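Local coordinates for protein AtGH3.15 acyl acid amido synthetase (Arabidopsis thaliana, PDB 6E1Q) that conjugates glutamine, and possibly cysteine, to the auxin precursor indole-3-butyric acid at the expense of ATP, and also modifies the herbicide 2,4-DB, at residues 118-129 with 328-339; 163-171 with 181-189. One frame throughout, in Å; residues are numbered along the deposited sequence. Where two conformers were deposited one is given.

Overall arrangement
Contacts 1 and 2 involve two neighbouring helices of the GH3 N-terminal domain, 112-132 and 162-172, with the contact centres about 17 Å apart. Contact 1 is buried and joins its helix to the ATP-binding loop and strand 332-335; arginine-to-carbonyl bonds hold one end, a tyrosine-to-carbonyl bond the other, with aromatic and aliphatic packing between and beyond. Contact 2 is only partly buried and mostly aliphatic, setting its helix against strand 181-183 and the turn that follows. The two helices pack directly: I119 CG1 lies 3.5 Å from F166 CE1, and I119 CG2 lies 3.6 Å from I170 CG2. F332 of contact 1 and V163 and F166 of contact 2 line one of the two (2,4-dichlorophenoxy)acetic acid sites.

Contact 1: 118-129 with 328-339; sequences RISFSSLYAPLL and SSECFMGVNFNP
Segment 118-129 of helix 112-132 runs nearly parallel to strand 332-335, which follows the ATP-binding loop, in this ANL-clan enzyme; R118 grips the loop, and aromatic rings bridge to the strand. The R118 guanidinium meets the carbonyl of S329 end-on: NH1 and NH2 both bond to S329 O, at 3.2 and 3.1 Å, from above the carbonyl plane, while that oxygen lies in the guanidinium plane. A water links NH2 to E330 O, the backbone N of F332 lies over one guanidinium face, and D114 salt-bridges NE. A leucine in place of R118 would probably leave the S329 carbonyl without its two donors and D114 without its charged mate. With CG anti to the backbone N (chi1 -179°), F121 reaches the substrate-binding F332; F121 CD2 lies 3.3 Å from F332 CE2, the rings oblique at 51°. V335 puts CG1 at the edge of F121 and its CB over a face of Y125, a CH-pi contact with CB 4.0 Å from the ring centroid. L128 CD1 touches F337 CD1, and L129 CD2 rests on P339 CB. Beside V335, the Y125 hydroxyl donates to N336 O, with OH and O 2.7 Å apart.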
loop_
_atom_site.group_PDB
_atom_site.type_symbol
_atom_site.label_atom_id
_atom_site.label_comp_id
_atom_site.label_asym_id
_atom_site.label_seq_id
_atom_site.Cartn_x
_atom_site.Cartn_y
_atom_site.Cartn_z
ATOM N N ARG A 118 9.730 14.560 -6.662
ATOM C CA ARG A 118 8.782 13.894 -5.771
ATOM C C ARG A 118 9.012 14.308 -4.328
ATOM O O ARG A 118 8.055 14.463 -3.552
ATOM C CB ARG A 118 8.913 12.373 -5.891
ATOM C CG ARG A 118 8.354 11.782 -7.169
ATOM C CD ARG A 118 8.471 10.270 -7.140
ATOM N NE ARG A 118 8.484 9.749 -8.492
ATOM C CZ ARG A 118 8.241 8.487 -8.823
ATOM N NH1 ARG A 118 7.982 7.575 -7.891
ATOM N NH2 ARG A 118 8.283 8.140 -10.097
ATOM N N ILE A 119 10.279 14.414 -3.940
ATOM C CA ILE A 119 10.628 14.921 -2.620
ATOM C C ILE A 119 10.193 16.376 -2.489
ATOM O O ILE A 119 9.553 16.766 -1.508
ATOM C CB ILE A 119 12.137 14.746 -2.381
ATOM C CG1 ILE A 119 12.443 13.278 -2.071
ATOM C CG2 ILE A 119 12.626 15.663 -1.280
ATOM C CD1 ILE A 119 13.871 12.918 -2.316
ATOM N N SER A 120 10.520 17.183 -3.498
ATOM C CA SER A 120 10.101 18.578 -3.559
ATOM C C SER A 120 8.599 18.718 -3.341
ATOM O O SER A 120 8.154 19.486 -2.480
ATOM C CB SER A 120 10.507 19.163 -4.913
ATOM O OG SER A 120 10.578 20.575 -4.887
ATOM N N PHE A 121 7.796 17.966 -4.101
ATOM C CA PHE A 121 6.354 18.100 -3.945
ATOM C C PHE A 121 5.906 17.667 -2.564
ATOM O O PHE A 121 4.903 18.182 -2.055
ATOM C CB PHE A 121 5.578 17.304 -5.000
ATOM C CG PHE A 121 4.089 17.462 -4.855
ATOM C CD1 PHE A 121 3.447 18.593 -5.344
ATOM C CD2 PHE A 121 3.351 16.534 -4.156
ATOM C CE1 PHE A 121 2.091 18.770 -5.161
ATOM C CE2 PHE A 121 1.991 16.701 -3.977
ATOM C CZ PHE A 121 1.361 17.815 -4.476
ATOM N N SER A 122 6.620 16.714 -1.954
ATOM C CA SER A 122 6.257 16.269 -0.612
ATOM C C SER A 122 6.415 17.392 0.406
ATOM O O SER A 122 5.648 17.476 1.371
ATOM C CB SER A 122 7.104 15.060 -0.201
ATOM O OG SER A 122 6.429 14.269 0.768
ATOM N N SER A 123 7.412 18.249 0.223
ATOM C CA SER A 123 7.584 19.355 1.152
ATOM C C SER A 123 6.601 20.467 0.834
ATOM O O SER A 123 6.214 21.228 1.725
ATOM C CB SER A 123 9.026 19.870 1.115
ATOM O OG SER A 123 9.273 20.649 -0.047
ATOM N N LEU A 124 6.180 20.557 -0.428
ATOM C CA LEU A 124 5.110 21.474 -0.785
ATOM C C LEU A 124 3.807 21.101 -0.090
ATOM O O LEU A 124 3.028 21.980 0.291
ATOM C CB LEU A 124 4.921 21.477 -2.296
ATOM C CG LEU A 124 3.960 22.516 -2.849
ATOM C CD1 LEU A 124 4.335 23.874 -2.294
ATOM C CD2 LEU A 124 4.052 22.528 -4.368
ATOM N N TYR A 125 3.574 19.811 0.118
ATOM C CA TYR A 125 2.295 19.337 0.615
ATOM C C TYR A 125 2.233 19.276 2.138
ATOM O O TYR A 125 1.138 19.388 2.710
ATOM C CB TYR A 125 1.988 17.957 0.006
ATOM C CG TYR A 125 0.766 17.285 0.580
ATOM C CD1 TYR A 125 -0.517 17.678 0.194
ATOM C CD2 TYR A 125 0.885 16.264 1.507
ATOM C CE1 TYR A 125 -1.657 17.052 0.726
ATOM C CE2 TYR A 125 -0.240 15.646 2.050
ATOM C CZ TYR A 125 -1.504 16.037 1.655
ATOM O OH TYR A 125 -2.609 15.405 2.203
ATOM N N ALA A 126 3.375 19.112 2.814
ATOM C CA ALA A 126 3.360 19.003 4.274
ATOM C C ALA A 126 2.679 20.176 4.993
ATOM O O ALA A 126 1.955 19.920 5.975
ATOM C CB ALA A 126 4.799 18.816 4.782
ATOM N N PRO A 127 2.854 21.443 4.599
ATOM C CA PRO A 127 2.112 22.511 5.302
ATOM C C PRO A 127 0.606 22.311 5.300
ATOM O O PRO A 127 -0.068 22.720 6.256
ATOM C CB PRO A 127 2.512 23.781 4.542
ATOM C CG PRO A 127 3.849 23.454 3.952
ATOM C CD PRO A 127 3.776 21.998 3.589
ATOM N N LEU A 128 0.048 21.678 4.265
ATOM C CA LEU A 128 -1.375 21.371 4.304
ATOM C C LEU A 128 -1.683 20.377 5.408
ATOM O O LEU A 128 -2.659 20.547 6.149
ATOM C CB LEU A 128 -1.844 20.846 2.949
ATOM C CG LEU A 128 -3.369 20.821 2.827
ATOM C CD1 LEU A 128 -3.784 21.247 1.452
ATOM C CD2 LEU A 128 -3.912 19.430 3.147
ATOM N N LEU A 129 -0.856 19.337 5.541
ATOM C CA LEU A 129 -1.020 18.411 6.657
ATOM C C LEU A 129 -0.923 19.150 7.981
ATOM O O LEU A 129 -1.792 19.002 8.852
ATOM C CB LEU A 129 0.030 17.296 6.583
ATOM C CG LEU A 129 -0.144 16.174 5.556
ATOM C CD1 LEU A 129 1.064 15.205 5.571
ATOM C CD2 LEU A 129 -1.464 15.433 5.780
ATOM N N SER A 328 2.873 5.529 -7.109
ATOM C CA SER A 328 3.416 4.228 -7.465
ATOM C C SER A 328 4.867 4.449 -7.833
ATOM O O SER A 328 5.314 5.590 -7.969
ATOM C CB SER A 328 2.645 3.576 -8.622
ATOM O OG SER A 328 2.792 4.355 -9.803
ATOM N N SER A 329 5.610 3.346 -7.982
ATOM C CA SER A 329 6.990 3.464 -8.443
ATOM C C SER A 329 7.052 4.286 -9.716
ATOM O O SER A 329 7.950 5.114 -9.881
ATOM C CB SER A 329 7.607 2.081 -8.673
ATOM O OG SER A 329 7.752 1.399 -7.441
ATOM N N GLU A 330 6.071 4.091 -10.607
ATOM C CA GLU A 330 6.074 4.722 -11.925
ATOM C C GLU A 330 5.787 6.221 -11.854
ATOM O O GLU A 330 6.291 6.996 -12.680
ATOM C CB GLU A 330 5.035 4.034 -12.816
ATOM C CG GLU A 330 5.338 2.555 -13.145
ATOM C CD GLU A 330 4.604 1.564 -12.250
ATOM O OE1 GLU A 330 4.385 0.408 -12.689
ATOM O OE2 GLU A 330 4.254 1.943 -11.114
ATOM N N CYS A 331 4.970 6.651 -10.900
ATOM C CA CYS A 331 4.544 8.048 -10.887
ATOM C C CYS A 331 3.925 8.409 -9.549
ATOM O O CYS A 331 3.051 7.687 -9.062
ATOM C CB CYS A 331 3.522 8.313 -12.002
ATOM S SG CYS A 331 3.405 10.055 -12.435
ATOM N N PHE A 332 4.344 9.521 -8.957
ATOM C CA PHE A 332 3.570 10.100 -7.860
ATOM C C PHE A 332 2.393 10.858 -8.453
ATOM O O PHE A 332 2.581 11.718 -9.319
ATOM C CB PHE A 332 4.413 11.048 -7.013
ATOM C CG PHE A 332 3.696 11.551 -5.811
ATOM C CD1 PHE A 332 3.278 10.674 -4.823
ATOM C CD2 PHE A 332 3.402 12.895 -5.671
ATOM C CE1 PHE A 332 2.598 11.133 -3.710
ATOM C CE2 PHE A 332 2.722 13.355 -4.553
ATOM C CZ PHE A 332 2.326 12.474 -3.576
ATOM N N MET A 333 1.185 10.561 -7.991
ATOM C CA MET A 333 0.030 10.980 -8.780
ATOM C C MET A 333 -0.927 11.925 -8.075
ATOM O O MET A 333 -1.382 12.891 -8.700
ATOM C CB MET A 333 -0.732 9.753 -9.261
ATOM C CG MET A 333 -0.070 9.139 -10.471
ATOM S SD MET A 333 -0.795 7.603 -11.008
ATOM C CE MET A 333 -0.101 6.454 -9.813
ATOM N N GLY A 334 -1.265 11.689 -6.808
ATOM C CA GLY A 334 -2.296 12.498 -6.184
ATOM C C GLY A 334 -2.083 12.644 -4.699
ATOM O O GLY A 334 -1.342 11.875 -4.080
ATOM N N VAL A 335 -2.761 13.637 -4.123
ATOM C CA VAL A 335 -2.761 13.815 -2.678
ATOM C C VAL A 335 -4.184 14.026 -2.184
ATOM O O VAL A 335 -5.088 14.407 -2.934
ATOM C CB VAL A 335 -1.864 14.985 -2.215
ATOM C CG1 VAL A 335 -0.400 14.599 -2.351
ATOM C CG2 VAL A 335 -2.190 16.259 -2.983
ATOM N N ASN A 336 -4.364 13.800 -0.891
ATOM C CA ASN A 336 -5.667 13.938 -0.249
ATOM C C ASN A 336 -5.767 15.353 0.304
ATOM O O ASN A 336 -5.071 15.707 1.258
ATOM C CB ASN A 336 -5.812 12.855 0.820
ATOM C CG ASN A 336 -7.165 12.854 1.534
ATOM O OD1 ASN A 336 -7.368 12.033 2.443
ATOM N ND2 ASN A 336 -8.049 13.761 1.193
ATOM N N PHE A 337 -6.623 16.169 -0.291
ATOM C CA PHE A 337 -6.769 17.509 0.247
ATOM C C PHE A 337 -7.650 17.573 1.487
ATOM O O PHE A 337 -7.827 18.666 2.035
ATOM C CB PHE A 337 -7.304 18.436 -0.831
ATOM C CG PHE A 337 -6.224 19.012 -1.686
ATOM C CD1 PHE A 337 -5.575 20.177 -1.295
ATOM C CD2 PHE A 337 -5.845 18.397 -2.866
ATOM C CE1 PHE A 337 -4.575 20.722 -2.063
ATOM C CE2 PHE A 337 -4.828 18.943 -3.647
ATOM C CZ PHE A 337 -4.194 20.105 -3.240
ATOM N N ASN A 338 -8.182 16.445 1.964
ATOM C CA ASN A 338 -8.975 16.403 3.194
ATOM C C ASN A 338 -8.487 15.249 4.059
ATOM O O ASN A 338 -9.190 14.248 4.240
ATOM C CB ASN A 338 -10.467 16.268 2.892
ATOM C CG ASN A 338 -11.320 16.376 4.143
ATOM O OD1 ASN A 338 -10.840 16.809 5.189
ATOM N ND2 ASN A 338 -12.587 15.990 4.039
ATOM N N PRO A 339 -7.291 15.376 4.635
ATOM C CA PRO A 339 -6.637 14.197 5.235
ATOM C C PRO A 339 -7.363 13.622 6.442
ATOM O O PRO A 339 -7.213 12.429 6.718
ATOM C CB PRO A 339 -5.240 14.718 5.611
ATOM C CG PRO A 339 -5.358 16.243 5.603
ATOM C CD PRO A 339 -6.420 16.567 4.601
HETATM O O HOH W 1 7.359 9.817 -12.382
#

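Contact 2: 163-171 with 181-189; sequences VTSFLKSIK and LQVSPHAIT. With CFA ((2,4-dichlorophenoxy)acetic acid), chain D.
L167, with CG anti to the carbonyl carbon (chi1 -63°) and CD1 at the extended end of the chain (chi2 -179°), spreads its two methyls over the segment 181-189. CD1 touches V183 CG2, at 3.7 Å, and A187 CB, at 3.8 Å, both on the same side of it, while CD2 turns to L181 CD1. That L181 methyl is shared: I170 CD1 meets it at 3.7 Å, the two side chains crossing at about a right angle. I188 CG1 also stands anti to the carbonyl carbon (chi1 -57°), which lays CD1 against the backbone of the helix, 3.6 Å from K168 CA, and leaves CG2 beside the aliphatic stem of K168, whose end leads away. The polar element is small: T164 OG1 lies 3.1 Å from A187 O, and its hydrogen bond with T161 OG1 leaves open which of the two its proton serves. A187 closes a type I beta turn begun at S184. Away from this packing, F166 lays a ring face against the dichlorophenyl ring of the ligand, with CD2 3.6 Å from C3', and V163 CG2 touches its CL3. Helix 162-172 thus packs on edge strand 181-183 and its turn on one side and on another lines a (2,4-dichlorophenoxy)acetic acid site that also holds the substrate-binding F325 and F332, consistent with the acyl-acid pocket of a GH3 synthetase.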
loop_
_atom_site.group_PDB
_atom_site.type_symbol
_atom_site.label_atom_id
_atom_site.label_comp_id
_atom_site.label_asym_id
_atom_site.label_seq_id
_atom_site.Cartn_x
_atom_site.Cartn_y
_atom_site.Cartn_z
ATOM N N VAL A 163 10.339 3.758 -1.265
ATOM C CA VAL A 163 10.470 4.288 0.092
ATOM C C VAL A 163 11.939 4.454 0.460
ATOM O O VAL A 163 12.364 5.519 0.928
ATOM C CB VAL A 163 9.738 3.378 1.092
ATOM C CG1 VAL A 163 10.048 3.824 2.493
ATOM C CG2 VAL A 163 8.227 3.407 0.813
ATOM N N THR A 164 12.745 3.407 0.246
ATOM C CA THR A 164 14.164 3.521 0.575
ATOM C C THR A 164 14.810 4.658 -0.204
ATOM O O THR A 164 15.571 5.453 0.356
ATOM C CB THR A 164 14.896 2.215 0.291
ATOM O OG1 THR A 164 14.387 1.179 1.136
ATOM C CG2 THR A 164 16.376 2.391 0.522
ATOM N N SER A 165 14.509 4.752 -1.503
ATOM C CA SER A 165 15.082 5.822 -2.314
ATOM C C SER A 165 14.646 7.185 -1.798
ATOM O O SER A 165 15.448 8.130 -1.749
ATOM C CB SER A 165 14.658 5.656 -3.776
ATOM O OG SER A 165 15.203 4.466 -4.300
ATOM N N PHE A 166 13.368 7.301 -1.421
ATOM C CA PHE A 166 12.851 8.548 -0.873
ATOM C C PHE A 166 13.575 8.918 0.419
ATOM O O PHE A 166 14.102 10.028 0.551
ATOM C CB PHE A 166 11.342 8.410 -0.650
ATOM C CG PHE A 166 10.659 9.689 -0.255
ATOM C CD1 PHE A 166 10.201 10.574 -1.223
ATOM C CD2 PHE A 166 10.437 9.991 1.081
ATOM C CE1 PHE A 166 9.556 11.748 -0.864
ATOM C CE2 PHE A 166 9.797 11.167 1.448
ATOM C CZ PHE A 166 9.359 12.045 0.474
ATOM N N LEU A 167 13.638 7.984 1.369
ATOM C CA LEU A 167 14.285 8.257 2.651
ATOM C C LEU A 167 15.773 8.522 2.481
ATOM O O LEU A 167 16.319 9.478 3.052
ATOM C CB LEU A 167 14.064 7.084 3.610
ATOM C CG LEU A 167 12.598 6.865 3.960
ATOM C CD1 LEU A 167 12.451 5.697 4.925
ATOM C CD2 LEU A 167 12.010 8.156 4.543
ATOM N N LYS A 168 16.453 7.680 1.706
ATOM C CA LYS A 168 17.885 7.878 1.495
ATOM C C LYS A 168 18.177 9.257 0.912
ATOM O O LYS A 168 19.181 9.890 1.257
ATOM C CB LYS A 168 18.427 6.771 0.590
ATOM C CG LYS A 168 19.931 6.734 0.450
ATOM C CD LYS A 168 20.360 5.705 -0.591
ATOM C CE LYS A 168 21.758 6.002 -1.123
ATOM N NZ LYS A 168 22.666 4.823 -1.026
ATOM N N SER A 169 17.314 9.753 0.035
ATOM C CA SER A 169 17.639 11.031 -0.582
ATOM C C SER A 169 17.445 12.194 0.386
ATOM O O SER A 169 18.308 13.080 0.472
ATOM C CB SER A 169 16.810 11.254 -1.838
ATOM O OG SER A 169 17.166 12.511 -2.377
ATOM N N ILE A 170 16.331 12.213 1.124
ATOM C CA ILE A 170 16.142 13.314 2.063
ATOM C C ILE A 170 17.159 13.221 3.188
ATOM O O ILE A 170 17.563 14.245 3.742
ATOM C CB ILE A 170 14.695 13.379 2.603
ATOM C CG1 ILE A 170 14.285 12.105 3.315
ATOM C CG2 ILE A 170 13.695 13.640 1.478
ATOM C CD1 ILE A 170 12.815 12.124 3.719
ATOM N N LYS A 171 17.621 12.011 3.519
ATOM C CA LYS A 171 18.702 11.877 4.496
ATOM C C LYS A 171 19.989 12.520 3.991
ATOM O O LYS A 171 20.689 13.204 4.748
ATOM C CB LYS A 171 18.949 10.404 4.826
ATOM C CG LYS A 171 20.382 10.131 5.299
ATOM C CD LYS A 171 20.466 9.029 6.341
ATOM C CE LYS A 171 21.885 8.495 6.423
ATOM N NZ LYS A 171 22.173 7.826 7.716
ATOM N N LEU A 181 12.346 12.930 11.218
ATOM C CA LEU A 181 11.836 11.580 11.039
ATOM C C LEU A 181 12.499 10.646 12.036
ATOM O O LEU A 181 13.711 10.719 12.261
ATOM C CB LEU A 181 12.090 11.057 9.622
ATOM C CG LEU A 181 11.471 11.778 8.427
ATOM C CD1 LEU A 181 11.878 11.066 7.140
ATOM C CD2 LEU A 181 9.952 11.862 8.553
ATOM N N GLN A 182 11.700 9.774 12.640
ATOM C CA GLN A 182 12.219 8.653 13.418
ATOM C C GLN A 182 12.085 7.416 12.543
ATOM O O GLN A 182 11.000 6.835 12.417
ATOM C CB GLN A 182 11.488 8.479 14.743
ATOM C CG GLN A 182 12.188 7.508 15.659
ATOM C CD GLN A 182 13.580 7.970 15.994
ATOM O OE1 GLN A 182 13.769 8.781 16.899
ATOM N NE2 GLN A 182 14.570 7.471 15.256
ATOM N N VAL A 183 13.184 7.017 11.929
ATOM C CA VAL A 183 13.160 5.909 10.994
ATOM C C VAL A 183 14.215 4.904 11.429
ATOM O O VAL A 183 15.281 5.280 11.935
ATOM C CB VAL A 183 13.381 6.388 9.539
ATOM C CG1 VAL A 183 14.798 6.909 9.317
ATOM C CG2 VAL A 183 12.998 5.310 8.560
ATOM N N SER A 184 13.895 3.625 11.266
ATOM C CA SER A 184 14.785 2.570 11.708
ATOM C C SER A 184 16.141 2.684 11.011
ATOM O O SER A 184 16.232 3.169 9.878
ATOM C CB SER A 184 14.159 1.206 11.427
ATOM O OG SER A 184 14.524 0.718 10.152
ATOM N N PRO A 185 17.217 2.249 11.672
ATOM C CA PRO A 185 18.512 2.174 10.977
ATOM C C PRO A 185 18.458 1.309 9.726
ATOM O O PRO A 185 19.309 1.463 8.838
ATOM C CB PRO A 185 19.446 1.577 12.042
ATOM C CG PRO A 185 18.522 0.823 12.978
ATOM C CD PRO A 185 17.267 1.650 13.019
ATOM N N HIS A 186 17.457 0.429 9.617
ATOM C CA HIS A 186 17.344 -0.519 8.522
ATOM C C HIS A 186 16.288 -0.128 7.496
ATOM O O HIS A 186 15.861 -0.978 6.710
ATOM C CB HIS A 186 17.052 -1.910 9.069
ATOM C CG HIS A 186 18.091 -2.405 10.017
ATOM N ND1 HIS A 186 19.396 -2.621 9.634
ATOM C CD2 HIS A 186 18.028 -2.708 11.334
ATOM C CE1 HIS A 186 20.091 -3.046 10.673
ATOM N NE2 HIS A 186 19.285 -3.110 11.717
ATOM N N ALA A 187 15.863 1.135 7.479
ATOM C CA ALA A 187 15.066 1.613 6.355
ATOM C C ALA A 187 15.914 1.787 5.101
ATOM O O ALA A 187 15.400 1.660 3.984
ATOM C CB ALA A 187 14.382 2.927 6.707
ATOM N N ILE A 188 17.202 2.077 5.262
ATOM C CA ILE A 188 18.131 2.222 4.147
ATOM C C ILE A 188 19.160 1.090 4.126
ATOM O O ILE A 188 19.335 0.420 3.107
ATOM C CB ILE A 188 18.820 3.606 4.175
ATOM C CG1 ILE A 188 17.772 4.727 4.150
ATOM C CG2 ILE A 188 19.794 3.753 3.000
ATOM C CD1 ILE A 188 18.300 6.084 4.613
ATOM N N THR A 189 19.839 0.855 5.250
ATOM C CA THR A 189 20.828 -0.214 5.330
ATOM C C THR A 189 20.136 -1.550 5.570
ATOM O O THR A 189 19.382 -1.710 6.535
ATOM C CB THR A 189 21.852 0.054 6.438
ATOM O OG1 THR A 189 22.477 1.325 6.221
ATOM C CG2 THR A 189 22.933 -1.038 6.446
HETATM C C1 CFA D . 3.980 7.430 -2.128
HETATM C C2 CFA D . 4.612 7.451 -0.732
HETATM C "C1'" CFA D . 5.889 8.957 0.626
HETATM C "C2'" CFA D . 6.915 8.254 1.249
HETATM C "C3'" CFA D . 7.361 8.651 2.504
HETATM C "C4'" CFA D . 6.790 9.748 3.132
HETATM C "C5'" CFA D . 5.774 10.448 2.507
HETATM CL CL3 CFA D . 7.667 6.840 0.451
HETATM C "C6'" CFA D . 5.330 10.056 1.257
HETATM O O1 CFA D . 3.614 8.511 -2.649
HETATM O O2 CFA D . 3.814 6.353 -2.765
HETATM O "O1'" CFA D . 5.419 8.594 -0.646
HETATM CL CL4 CFA D . 7.351 10.276 4.745
#